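PDB 4P1N: Atg1 tMIT from Kluyveromyces marxianus, which forms the tandem MIT region of a serine/threonine protein kinase that is essential in autophagy, for autophagosome formation, and takes part in cytoplasm-to-vacuole transport. Local coordinates for residues I10-E15 against T136-L142; K20-Y25 against K111-L116; K31-I35 against L98-C102; T181-E185 against N234-D238; L223-L227 against I256-V260. All coordinates share one frame; numbering follows the deposited sequence.

Interaction 1: I10-E15 against T136-L142; sequences ITPFVE and TLKLNIL
T11, V14 and E15 of helix 10-33 meet L139, L142 and K138 at the start of helix 137-170. The contact belongs to the three-helix bundle of the first MIT domain. The two short segments run roughly parallel, with their axes 10.1 Å apart and inclined by 30°. V14 uses both methyl branches. V14 and L142 slide past each other in opposite directions, V14 CG1 reaching L142 CD1 at 3.8 Å. V14 CG2 meets L139 CD1 at 4.1 Å, the two side chains lying about at right angles. With CG1 anti to the backbone N (chi1 176°), the two methyls spread and each faces its own leucine. T11 crosses L139 at a slant, with T11 OG1 3.8 Å from L139 CB. I10 adds a looser methyl contact through CG2 to L139. W126 of helix 95-129 packs on both I10 and L139 and closes this side. Toward the surface, E15 crosses K138 and L142 at about right angles. E15 CG rests 3.6 Å from L142 CD1, and its extended chain carries the carboxylate on to a salt bridge with K138. K138 of the second subunit lies close to this ammonium, so the carboxylate probably offsets a crowding of positive charge. Replacing E15 by an alanine removes the carboxylate and CG, so K138 NZ would probably lose its main charge partner and L142 CD1 the carbon resting on it. In the salt bridge, K138 NZ sits 2.8 Å from E15 OE2 and meets that oxygen nearly in line with its C-O bond.

Interaction 2: K20-Y25 against K111-L116; sequences KAFVMY and KSLTIL
A21 and I115 bring the two helices together, with L116, M24 and K111 around them. Apolar contacts carry most of the surface. A21 CB presses on L116 CD2 at 3.4 Å, tighter than usual for two carbons. The small alanine lets the chains come close: A21 CA and S112 CA are 5.3 Å apart. I115 lies over the backbone of the other helix. Its chi1 of -55° puts CG2 anti to the backbone N, and I115 CG2 meets K20 CB and A21 CB, both at 3.9 Å. On the other branch, I115 CD1 reaches K20 O at 3.8 Å. M24 and K111 touch through their aliphatic parts, with M24 CG 3.8 Å from K111 CG. Both of these chains are bent.

The polar groups find their partners elsewhere. S112 OG approaches M24 CG to 3.6 Å, but its hydrogen bond goes to L108 O, one turn back in its own helix. Y25 N is already bonded to A21 O. The hydroxyl of Y25 is bonded to E152 of helix 137-170. The ammonium of K111 leaves the contact for E235 and L231 O.

Other helices surround this buried pair. I225 of helix 209-227 packs on M24 and I115, and R149 of helix 137-170 packs on L116. The two segments run at 168° to each other, with axes 8.7 Å apart. This close antiparallel pairing of the first two helices is a feature of the MIT domain, a three-helix bundle.

Interaction 3: K31-I35 against L98-C102; sequences KFSQI and LKKLC
Near one end of the antiparallel helix pair of the first MIT domain, I35 and Q34, shortly after K31 of helix 10-33, close on L101 of helix 95-129. The contact lies near the surface. It is built round the apolar side chains of L101 and I35, with the Q34 amide and a backbone carbonyl also in touch. L101 is its hub. I35 slides past it in the opposite direction, and I35 CD1 comes to 3.8 Å from L101 CB. I35 CD1 also sits 3.7 Å from L101 O, so it covers backbone as well as side chain. It also faces the sulfur of C102, with I35 CD1 and C102 SG 4.1 Å apart. I35 CG1 stands anti to the carbonyl carbon (chi1 -77°), and this branch brings CD1 to helix 95-129. I35 CG1 adds a loose touch on L98 CD1 at 4.3 Å.

Q34 crosses L101 at about a right angle. Q34 CB is 3.9 Å from L101 CD1. The amide nitrogen of Q34 is bonded to M30 O, four residues back, and that bond helps to fix how the amide is turned. K31 also crosses L101 at about a right angle and lends only its aliphatic part, through CD. Its ammonium goes on to a salt bridge with E104, one turn further along helix 95-129. On the inner side, L164 of helix 137-170 packs on C102. F32 turns away from this contact, to F159 and L160 of that same third helix. The CD2 branch of L101 ends against the amide: L101 CD2 lies 3.6 Å from Q34 OE1.

Interaction 4: T181-E185 against N234-D238; sequences TIFVE and NEVYD
N234 and E185 form the close, buried part of this contact in the second MIT domain, where helix 184-204 begins beside a type I beta turn from N234 to Y237. Their side chains cross at about a right angle, yet the amide and carboxylate planes are only 22° apart. N234 ND2 gives a weak hydrogen bond to E185 OE1 at 3.1 Å, bent to 140°. ND2 also donates to a water at 2.8 Å, which in turn accepts from V184 N in the first turn of the helix. V184 CG1 packs 3.9 Å from N234 ND2. N234 OD1 accepts from V236 N, an Asx turn. A leucine in place of N234 would probably leave V236 N without this acceptor, and E185 OE1 and the water without the ND2 donor.

The side toward solvent is looser. The F183 and Y237 side chains cross at about a right angle, with Y237 OH 3.6 Å from F183 CE2. T181 CG2 lies over one face of the F183 ring, displaced toward its rim. Another protein chain bonds to the backbone of V236. In the Asx turn, V236 N points in the carbonyl plane at N234 OD1, 2.9 Å away.

Interaction 5: L223-L227 against I256-V260; sequences LEILL and IRKYV
L223 begins the contact by sliding past V260 in the opposite direction, its CB 3.7 Å from V260 CG2. Its two methyls then divide. L223 CD2 reaches I256 CG2 at 3.9 Å, and L223 CD1 lies 4.2 Å from Y259 CB. With CG anti to the carbonyl carbon (chi1 -65°), the fork of L223 opens over the other helix. L226 follows, three residues on. It crosses I256 at about a right angle, and its CD1 meets I256 CD1 at 4.0 Å. I256 therefore has both branches in use: CG2 lies between L223 and L227, and CD1 goes to L226.

L227 ends the segment near the surface. Its CG sits 3.9 Å from I256 CG2. Its CD1 touches V260 CG2 at 3.7 Å, so this one valine methyl is shared by L223 and L227, a turn apart. Both methyls of L227 also lie against R257 CG, with CD1 at 3.9 Å. The aliphatic part of R257 does the packing, while its guanidinium makes a salt bridge with E254 in its own helix.

The two segments cross at -142° with their axes 10.0 Å apart. They join helices 209-227 and 250-273 of the second MIT domain. Helix 184-204 completes the bundle, with A192 on L223, I188 on L226 and Y189 on Y259. I225 makes no contact with residues 256-260; it packs on K20 of helix 10-33 and K111 of helix 95-129, in the first domain.

How the interactions relate
Interactions 1, 2 and 3 all use helix 10-33 and lie in the first MIT domain. Along the chain, 3 is nested inside 2, and 2 inside 1. Their centres spread along the bundle, with 1 and 3 about 33 Å apart. Interactions 4 and 5 follow in the second MIT domain, with segments that alternate along the chain. They touch where E185 CB meets L226 CD2. Interaction 2 lies about 5 Å from the chain centre and joins the domains. It touches both 4 and 5, and interaction 3 touches 4 where K100 packs on I182. The two bundles thus form one compact tandem unit. Interactions 1 and 2 also touch the second subunit.

Interaction 1: I10-E15 against T136-L142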
# COMPACT_ATOMS: atom_id res chain seq x y z
N ILE B 10 -14.66 6.29 7.31
CA ILE B 10 -13.69 5.24 7.61
C ILE B 10 -12.41 5.39 6.80
O ILE B 10 -11.34 5.03 7.27
CB ILE B 10 -14.24 3.84 7.38
CG1 ILE B 10 -13.41 2.84 8.19
CG2 ILE B 10 -14.33 3.55 5.89
CD1 ILE B 10 -13.00 1.59 7.46
N THR B 11 -12.52 5.90 5.58
CA THR B 11 -11.35 6.03 4.73
C THR B 11 -10.29 6.95 5.31
O THR B 11 -9.11 6.58 5.33
CB THR B 11 -11.74 6.40 3.29
OG1 THR B 11 -12.39 5.28 2.70
CG2 THR B 11 -10.51 6.71 2.44
N PRO B 12 -10.69 8.14 5.81
CA PRO B 12 -9.68 9.00 6.44
C PRO B 12 -9.09 8.40 7.70
O PRO B 12 -7.94 8.69 8.01
CB PRO B 12 -10.45 10.30 6.75
CG PRO B 12 -11.88 10.05 6.40
CD PRO B 12 -11.94 8.86 5.51
N PHE B 13 -9.85 7.57 8.43
CA PHE B 13 -9.29 6.88 9.58
C PHE B 13 -8.23 5.86 9.14
O PHE B 13 -7.18 5.72 9.76
CB PHE B 13 -10.36 6.19 10.39
CG PHE B 13 -11.03 7.10 11.40
CD1 PHE B 13 -11.79 8.19 10.99
CD2 PHE B 13 -10.92 6.85 12.77
CE1 PHE B 13 -12.41 9.02 11.92
CE2 PHE B 13 -11.55 7.68 13.70
CZ PHE B 13 -12.30 8.76 13.27
N VAL B 14 -8.50 5.18 8.03
CA VAL B 14 -7.59 4.22 7.48
C VAL B 14 -6.37 4.94 6.88
O VAL B 14 -5.28 4.48 7.05
CB VAL B 14 -8.29 3.36 6.42
CG1 VAL B 14 -7.32 2.40 5.76
CG2 VAL B 14 -9.39 2.56 7.09
N GLU B 15 -6.56 6.09 6.23
CA GLU B 15 -5.41 6.85 5.71
C GLU B 15 -4.46 7.29 6.82
O GLU B 15 -3.25 7.26 6.64
CB GLU B 15 -5.85 8.11 4.96
CG GLU B 15 -6.25 7.84 3.54
CD GLU B 15 -6.74 9.08 2.81
OE1 GLU B 15 -7.41 9.92 3.43
OE2 GLU B 15 -6.47 9.19 1.59
N THR B 136 -14.98 2.25 -1.38
CA THR B 136 -14.33 3.15 -2.33
C THR B 136 -13.11 2.50 -3.03
O THR B 136 -12.51 1.55 -2.52
CB THR B 136 -13.90 4.45 -1.60
OG1 THR B 136 -15.03 4.98 -0.89
CG2 THR B 136 -13.39 5.52 -2.56
N LEU B 137 -12.77 3.01 -4.20
CA LEU B 137 -11.57 2.54 -4.89
C LEU B 137 -10.36 2.76 -3.98
O LEU B 137 -9.56 1.83 -3.78
CB LEU B 137 -11.41 3.27 -6.22
CG LEU B 137 -11.14 2.41 -7.45
CD1 LEU B 137 -11.87 2.94 -8.67
CD2 LEU B 137 -9.65 2.36 -7.73
N LYS B 138 -10.26 3.97 -3.43
CA LYS B 138 -9.16 4.38 -2.54
C LYS B 138 -8.96 3.42 -1.41
O LYS B 138 -7.84 2.97 -1.15
CB LYS B 138 -9.44 5.75 -1.90
CG LYS B 138 -8.75 6.93 -2.53
CD LYS B 138 -8.32 7.91 -1.44
CE LYS B 138 -7.85 9.23 -2.03
NZ LYS B 138 -6.96 9.94 -1.07
N LEU B 139 -10.04 3.15 -0.69
CA LEU B 139 -10.01 2.19 0.40
C LEU B 139 -9.51 0.81 -0.06
O LEU B 139 -8.70 0.21 0.63
CB LEU B 139 -11.42 2.04 1.02
CG LEU B 139 -11.54 1.08 2.19
CD1 LEU B 139 -10.65 1.52 3.34
CD2 LEU B 139 -12.97 0.95 2.66
N ASN B 140 -10.01 0.30 -1.18
CA ASN B 140 -9.53 -0.97 -1.74
C ASN B 140 -8.04 -0.99 -1.94
O ASN B 140 -7.33 -1.91 -1.50
CB ASN B 140 -10.19 -1.29 -3.07
CG ASN B 140 -11.07 -2.50 -2.99
OD1 ASN B 140 -10.62 -3.58 -2.60
ND2 ASN B 140 -12.31 -2.33 -3.36
N ILE B 141 -7.55 0.08 -2.56
CA ILE B 141 -6.12 0.22 -2.79
C ILE B 141 -5.36 0.22 -1.47
O ILE B 141 -4.44 -0.59 -1.29
CB ILE B 141 -5.82 1.44 -3.68
CG1 ILE B 141 -6.20 1.10 -5.12
CG2 ILE B 141 -4.35 1.84 -3.60
CD1 ILE B 141 -6.25 2.28 -6.09
N LEU B 142 -5.80 1.05 -0.52
CA LEU B 142 -5.15 1.15 0.77
C LEU B 142 -5.07 -0.16 1.48
O LEU B 142 -4.05 -0.49 2.09
CB LEU B 142 -5.88 2.10 1.71
CG LEU B 142 -5.48 3.56 1.64
CD1 LEU B 142 -6.28 4.33 2.66
CD2 LEU B 142 -4.01 3.74 1.92

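Interaction 2: K20-Y25 against K111-L116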
# COMPACT_ATOMS: atom_id res chain seq x y z
N LYS B 20 0.79 6.37 9.77
CA LYS B 20 1.50 5.82 10.91
C LYS B 20 2.25 4.51 10.61
O LYS B 20 3.42 4.34 11.03
CB LYS B 20 0.50 5.57 12.05
CG LYS B 20 -0.04 6.86 12.66
CD LYS B 20 -1.24 6.65 13.58
CE LYS B 20 -1.76 8.00 14.03
NZ LYS B 20 -3.00 7.81 14.81
N ALA B 21 1.60 3.60 9.89
CA ALA B 21 2.26 2.34 9.52
C ALA B 21 3.43 2.64 8.62
O ALA B 21 4.56 2.16 8.82
CB ALA B 21 1.27 1.40 8.84
N PHE B 22 3.24 3.56 7.70
CA PHE B 22 4.31 3.88 6.75
C PHE B 22 5.55 4.40 7.44
O PHE B 22 6.67 4.02 7.14
CB PHE B 22 3.81 4.91 5.71
CG PHE B 22 4.88 5.31 4.74
CD1 PHE B 22 5.15 4.52 3.63
CD2 PHE B 22 5.71 6.41 4.99
CE1 PHE B 22 6.15 4.87 2.74
CE2 PHE B 22 6.70 6.79 4.09
CZ PHE B 22 6.96 5.99 2.98
N VAL B 23 5.36 5.34 8.35
CA VAL B 23 6.47 5.97 9.04
C VAL B 23 7.23 4.95 9.91
O VAL B 23 8.45 4.94 10.00
CB VAL B 23 5.93 7.18 9.85
CG1 VAL B 23 6.89 7.61 10.89
CG2 VAL B 23 5.66 8.35 8.90
N MET B 24 6.51 4.04 10.52
CA MET B 24 7.11 3.02 11.34
C MET B 24 7.83 1.97 10.45
O MET B 24 8.96 1.53 10.72
CB MET B 24 6.02 2.41 12.23
CG MET B 24 6.54 1.70 13.47
SD MET B 24 7.50 2.78 14.55
CE MET B 24 6.46 4.13 14.64
N TYR B 25 7.18 1.58 9.37
CA TYR B 25 7.77 0.65 8.45
C TYR B 25 9.07 1.21 7.89
O TYR B 25 10.07 0.46 7.78
CB TYR B 25 6.77 0.30 7.35
CG TYR B 25 7.34 -0.33 6.10
CD1 TYR B 25 7.51 -1.67 6.02
CD2 TYR B 25 7.69 0.46 4.97
CE1 TYR B 25 8.05 -2.25 4.91
CE2 TYR B 25 8.22 -0.13 3.82
CZ TYR B 25 8.37 -1.49 3.78
OH TYR B 25 8.88 -2.12 2.67
N LYS B 111 5.90 -3.20 15.86
CA LYS B 111 5.06 -2.07 16.00
C LYS B 111 4.32 -1.75 14.70
O LYS B 111 3.11 -1.44 14.73
CB LYS B 111 5.85 -0.86 16.51
CG LYS B 111 5.03 0.40 16.70
CD LYS B 111 3.96 0.28 17.76
CE LYS B 111 4.54 0.22 19.18
NZ LYS B 111 3.50 -0.37 20.05
N SER B 112 5.02 -1.84 13.58
CA SER B 112 4.34 -1.74 12.27
C SER B 112 3.17 -2.68 12.13
O SER B 112 2.06 -2.30 11.74
CB SER B 112 5.30 -1.95 11.08
OG SER B 112 6.42 -1.08 11.17
N LEU B 113 3.40 -3.92 12.49
CA LEU B 113 2.33 -4.90 12.46
C LEU B 113 1.13 -4.57 13.35
O LEU B 113 -0.01 -4.84 12.98
CB LEU B 113 2.88 -6.24 12.84
CG LEU B 113 3.75 -6.88 11.81
CD1 LEU B 113 4.54 -8.01 12.47
CD2 LEU B 113 2.87 -7.42 10.68
N THR B 114 1.36 -3.90 14.47
CA THR B 114 0.27 -3.54 15.39
C THR B 114 -0.59 -2.47 14.69
O THR B 114 -1.81 -2.51 14.71
CB THR B 114 0.80 -2.98 16.76
OG1 THR B 114 1.35 -4.04 17.53
CG2 THR B 114 -0.30 -2.36 17.58
N ILE B 115 0.07 -1.53 14.05
CA ILE B 115 -0.66 -0.47 13.34
C ILE B 115 -1.41 -1.02 12.14
O ILE B 115 -2.58 -0.71 11.93
CB ILE B 115 0.30 0.66 12.94
CG1 ILE B 115 1.04 1.15 14.17
CG2 ILE B 115 -0.46 1.84 12.35
CD1 ILE B 115 2.22 2.04 13.81
N LEU B 116 -0.75 -1.88 11.36
CA LEU B 116 -1.38 -2.48 10.21
C LEU B 116 -2.60 -3.33 10.66
O LEU B 116 -3.66 -3.25 10.04
CB LEU B 116 -0.34 -3.35 9.41
CG LEU B 116 0.82 -2.51 8.79
CD1 LEU B 116 1.99 -3.40 8.40
CD2 LEU B 116 0.36 -1.68 7.60

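Interaction 3: K31-I35 against L98-C102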
# COMPACT_ATOMS: atom_id res chain seq x y z
N LYS B 31 16.65 0.44 9.72
CA LYS B 31 17.45 -0.41 10.59
C LYS B 31 17.76 -1.72 9.87
O LYS B 31 18.88 -2.18 9.92
CB LYS B 31 16.74 -0.73 11.88
CG LYS B 31 16.45 0.45 12.76
CD LYS B 31 17.73 1.00 13.34
CE LYS B 31 17.47 1.97 14.47
NZ LYS B 31 18.71 2.07 15.27
N PHE B 32 16.77 -2.28 9.20
CA PHE B 32 16.91 -3.53 8.48
C PHE B 32 18.03 -3.43 7.43
O PHE B 32 18.86 -4.33 7.33
CB PHE B 32 15.61 -3.91 7.79
CG PHE B 32 15.56 -5.31 7.27
CD1 PHE B 32 15.52 -6.38 8.14
CD2 PHE B 32 15.53 -5.56 5.92
CE1 PHE B 32 15.48 -7.69 7.67
CE2 PHE B 32 15.48 -6.86 5.43
CZ PHE B 32 15.43 -7.93 6.31
N SER B 33 18.03 -2.34 6.66
CA SER B 33 19.06 -2.11 5.63
C SER B 33 20.49 -2.20 6.12
O SER B 33 21.33 -2.77 5.43
CB SER B 33 18.88 -0.74 5.00
OG SER B 33 18.17 -0.88 3.81
N GLN B 34 20.76 -1.68 7.31
CA GLN B 34 22.13 -1.74 7.89
C GLN B 34 22.53 -3.15 8.28
O GLN B 34 23.65 -3.38 8.74
CB GLN B 34 22.27 -0.83 9.12
CG GLN B 34 21.98 0.63 8.86
CD GLN B 34 21.80 1.39 10.16
OE1 GLN B 34 22.63 1.31 11.06
NE2 GLN B 34 20.70 2.13 10.28
N ILE B 35 21.62 -4.10 8.11
CA ILE B 35 21.87 -5.51 8.35
C ILE B 35 22.18 -6.26 7.04
O ILE B 35 22.81 -7.31 7.07
CB ILE B 35 20.65 -6.12 9.07
CG1 ILE B 35 20.68 -5.70 10.54
CG2 ILE B 35 20.57 -7.63 8.94
CD1 ILE B 35 19.28 -5.52 11.08
N LEU B 98 25.40 -5.83 15.55
CA LEU B 98 24.45 -6.61 14.79
C LEU B 98 23.26 -7.02 15.65
O LEU B 98 22.10 -6.85 15.24
CB LEU B 98 25.10 -7.86 14.19
CG LEU B 98 24.25 -8.51 13.09
CD1 LEU B 98 24.24 -7.64 11.84
CD2 LEU B 98 24.73 -9.90 12.75
N LYS B 99 23.53 -7.57 16.83
CA LYS B 99 22.43 -7.97 17.71
C LYS B 99 21.52 -6.78 18.06
O LYS B 99 20.30 -6.93 18.15
CB LYS B 99 22.93 -8.61 18.99
CG LYS B 99 22.26 -9.93 19.26
CD LYS B 99 22.24 -10.26 20.75
CE LYS B 99 20.98 -9.70 21.40
NZ LYS B 99 20.63 -10.50 22.61
N LYS B 100 22.13 -5.61 18.25
CA LYS B 100 21.38 -4.41 18.57
C LYS B 100 20.47 -3.98 17.39
O LYS B 100 19.29 -3.69 17.57
CB LYS B 100 22.33 -3.27 18.95
CG LYS B 100 21.67 -2.23 19.83
CD LYS B 100 22.44 -0.92 19.86
CE LYS B 100 21.85 0.01 20.92
NZ LYS B 100 21.80 1.44 20.49
N LEU B 101 21.04 -3.96 16.19
CA LEU B 101 20.30 -3.64 15.00
C LEU B 101 19.17 -4.63 14.73
O LEU B 101 18.09 -4.22 14.32
CB LEU B 101 21.23 -3.59 13.78
CG LEU B 101 22.14 -2.37 13.68
CD1 LEU B 101 23.15 -2.57 12.55
CD2 LEU B 101 21.35 -1.10 13.45
N CYS B 102 19.43 -5.91 14.94
CA CYS B 102 18.44 -6.96 14.70
C CYS B 102 17.24 -6.79 15.65
O CYS B 102 16.06 -6.82 15.20
CB CYS B 102 19.06 -8.35 14.84
SG CYS B 102 20.08 -8.84 13.42

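Interaction 4: T181-E185 against N234-D238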
# COMPACT_ATOMS: atom_id res chain seq x y z
N THR B 181 18.18 -3.15 28.24
CA THR B 181 16.94 -3.59 27.60
C THR B 181 16.53 -2.56 26.55
O THR B 181 16.52 -1.37 26.81
CB THR B 181 15.77 -3.81 28.59
OG1 THR B 181 16.05 -4.93 29.43
CG2 THR B 181 14.47 -4.11 27.83
N ILE B 182 16.23 -3.05 25.36
CA ILE B 182 15.84 -2.20 24.27
C ILE B 182 14.35 -2.11 24.29
O ILE B 182 13.67 -3.14 24.28
CB ILE B 182 16.34 -2.71 22.93
CG1 ILE B 182 17.86 -2.78 22.94
CG2 ILE B 182 15.85 -1.77 21.81
CD1 ILE B 182 18.49 -3.49 21.77
N PHE B 183 13.85 -0.88 24.39
CA PHE B 183 12.44 -0.57 24.39
C PHE B 183 12.11 0.11 23.06
O PHE B 183 12.75 1.09 22.66
CB PHE B 183 12.10 0.43 25.49
CG PHE B 183 12.09 -0.15 26.88
CD1 PHE B 183 13.21 -0.04 27.70
CD2 PHE B 183 10.96 -0.77 27.39
CE1 PHE B 183 13.20 -0.54 28.99
CE2 PHE B 183 10.95 -1.28 28.70
CZ PHE B 183 12.08 -1.16 29.49
N VAL B 184 11.06 -0.38 22.41
CA VAL B 184 10.63 0.23 21.17
C VAL B 184 10.18 1.69 21.42
O VAL B 184 10.30 2.56 20.54
CB VAL B 184 9.48 -0.58 20.53
CG1 VAL B 184 8.19 -0.38 21.34
CG2 VAL B 184 9.31 -0.13 19.08
N GLU B 185 9.69 2.00 22.61
CA GLU B 185 9.17 3.35 22.73
C GLU B 185 10.28 4.39 22.82
O GLU B 185 10.14 5.50 22.32
CB GLU B 185 8.01 3.52 23.73
CG GLU B 185 7.91 2.63 24.90
CD GLU B 185 7.74 1.17 24.67
OE1 GLU B 185 6.61 0.66 24.65
OE2 GLU B 185 8.77 0.48 24.66
N ASN B 234 2.92 -2.38 24.24
CA ASN B 234 4.19 -2.95 23.82
C ASN B 234 4.02 -4.41 23.47
O ASN B 234 3.60 -5.22 24.31
CB ASN B 234 5.24 -2.76 24.90
CG ASN B 234 6.64 -3.15 24.43
OD1 ASN B 234 6.83 -4.23 23.88
ND2 ASN B 234 7.62 -2.27 24.66
N GLU B 235 4.40 -4.76 22.24
CA GLU B 235 4.07 -6.06 21.75
C GLU B 235 4.94 -7.21 22.30
O GLU B 235 4.65 -8.34 22.02
CB GLU B 235 3.91 -6.16 20.21
CG GLU B 235 4.14 -5.12 19.13
CD GLU B 235 4.04 -3.65 19.42
OE1 GLU B 235 3.02 -3.00 19.02
OE2 GLU B 235 5.06 -3.11 19.91
N VAL B 236 5.99 -6.93 23.07
CA VAL B 236 6.73 -8.02 23.69
C VAL B 236 6.31 -8.20 25.14
O VAL B 236 6.77 -9.10 25.77
CB VAL B 236 8.27 -7.84 23.57
CG1 VAL B 236 8.69 -7.86 22.10
CG2 VAL B 236 8.74 -6.56 24.23
N TYR B 237 5.43 -7.34 25.64
CA TYR B 237 4.91 -7.48 27.02
C TYR B 237 3.47 -7.95 27.00
O TYR B 237 2.55 -7.15 27.15
CB TYR B 237 5.04 -6.19 27.80
CG TYR B 237 6.49 -5.83 28.04
CD1 TYR B 237 7.31 -6.64 28.82
CD2 TYR B 237 7.04 -4.72 27.45
CE1 TYR B 237 8.64 -6.32 29.00
CE2 TYR B 237 8.36 -4.39 27.62
CZ TYR B 237 9.15 -5.18 28.40
OH TYR B 237 10.44 -4.81 28.53
N ASP B 238 3.29 -9.24 26.81
CA ASP B 238 1.96 -9.86 26.68
C ASP B 238 1.47 -10.22 28.08
O ASP B 238 2.22 -10.68 28.94
CB ASP B 238 2.00 -11.07 25.72
CG ASP B 238 0.69 -11.93 25.76
OD1 ASP B 238 0.36 -12.50 26.82
OD2 ASP B 238 0.02 -12.06 24.72
O HOH W 1 10.05 -2.88 23.49

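Interaction 5: L223-L227 against I256-V260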
# COMPACT_ATOMS: atom_id res chain seq x y z
N LEU B 223 5.13 10.15 17.33
CA LEU B 223 4.76 10.37 18.72
C LEU B 223 3.30 10.09 19.01
O LEU B 223 2.95 9.71 20.14
CB LEU B 223 5.11 11.82 19.16
CG LEU B 223 6.57 12.21 19.18
CD1 LEU B 223 6.74 13.70 19.47
CD2 LEU B 223 7.31 11.39 20.22
N GLU B 224 2.42 10.30 18.04
CA GLU B 224 1.00 9.95 18.25
C GLU B 224 0.81 8.47 18.48
O GLU B 224 -0.04 8.06 19.25
CB GLU B 224 0.11 10.40 17.10
CG GLU B 224 -0.37 11.82 17.31
CD GLU B 224 -0.67 12.53 16.03
OE1 GLU B 224 -0.39 13.74 15.99
OE2 GLU B 224 -1.18 11.89 15.08
N ILE B 225 1.66 7.66 17.85
CA ILE B 225 1.63 6.25 18.07
C ILE B 225 1.76 5.96 19.57
O ILE B 225 1.05 5.12 20.12
CB ILE B 225 2.72 5.54 17.25
CG1 ILE B 225 2.33 5.58 15.78
CG2 ILE B 225 2.91 4.10 17.71
CD1 ILE B 225 3.49 5.32 14.84
N LEU B 226 2.65 6.70 20.23
CA LEU B 226 2.94 6.49 21.63
C LEU B 226 1.85 7.01 22.56
O LEU B 226 1.82 6.63 23.72
CB LEU B 226 4.25 7.16 21.99
CG LEU B 226 5.50 6.75 21.20
CD1 LEU B 226 6.73 7.42 21.78
CD2 LEU B 226 5.64 5.23 21.27
N LEU B 227 1.00 7.91 22.07
CA LEU B 227 -0.11 8.45 22.85
C LEU B 227 -1.42 7.77 22.49
O LEU B 227 -2.43 8.06 23.09
CB LEU B 227 -0.25 9.96 22.60
CG LEU B 227 0.92 10.82 23.08
CD1 LEU B 227 0.73 12.27 22.66
CD2 LEU B 227 1.09 10.69 24.58
N ILE B 256 5.79 13.39 26.41
CA ILE B 256 5.51 13.19 24.97
C ILE B 256 4.39 14.12 24.52
O ILE B 256 4.48 14.72 23.45
CB ILE B 256 5.17 11.70 24.62
CG1 ILE B 256 6.39 10.81 24.88
CG2 ILE B 256 4.76 11.53 23.16
CD1 ILE B 256 6.05 9.38 25.22
N ARG B 257 3.36 14.27 25.35
CA ARG B 257 2.31 15.24 25.06
C ARG B 257 2.88 16.65 24.84
O ARG B 257 2.44 17.36 23.94
CB ARG B 257 1.26 15.26 26.17
CG ARG B 257 0.18 14.23 25.97
CD ARG B 257 -0.98 14.43 26.95
NE ARG B 257 -1.57 13.13 27.24
CZ ARG B 257 -1.40 12.44 28.37
NH1 ARG B 257 -0.68 12.94 29.37
NH2 ARG B 257 -1.97 11.25 28.49
N LYS B 258 3.85 17.05 25.67
CA LYS B 258 4.44 18.38 25.55
C LYS B 258 5.15 18.52 24.21
O LYS B 258 4.91 19.46 23.46
CB LYS B 258 5.42 18.67 26.70
CG LYS B 258 4.82 18.57 28.11
CD LYS B 258 3.88 19.72 28.46
CE LYS B 258 4.60 20.88 29.14
NZ LYS B 258 4.58 20.80 30.64
N TYR B 259 6.01 17.56 23.89
CA TYR B 259 6.70 17.55 22.58
C TYR B 259 5.75 17.57 21.41
O TYR B 259 5.98 18.29 20.44
CB TYR B 259 7.67 16.39 22.50
CG TYR B 259 8.90 16.63 23.35
CD1 TYR B 259 9.76 17.67 23.04
CD2 TYR B 259 9.20 15.83 24.45
CE1 TYR B 259 10.88 17.93 23.80
CE2 TYR B 259 10.34 16.07 25.22
CZ TYR B 259 11.16 17.13 24.88
OH TYR B 259 12.29 17.43 25.56
N VAL B 260 4.67 16.80 21.49
CA VAL B 260 3.65 16.82 20.43
C VAL B 260 3.14 18.24 20.23
O VAL B 260 3.04 18.70 19.08
CB VAL B 260 2.46 15.89 20.73
CG1 VAL B 260 1.25 16.23 19.86
CG2 VAL B 260 2.86 14.44 20.50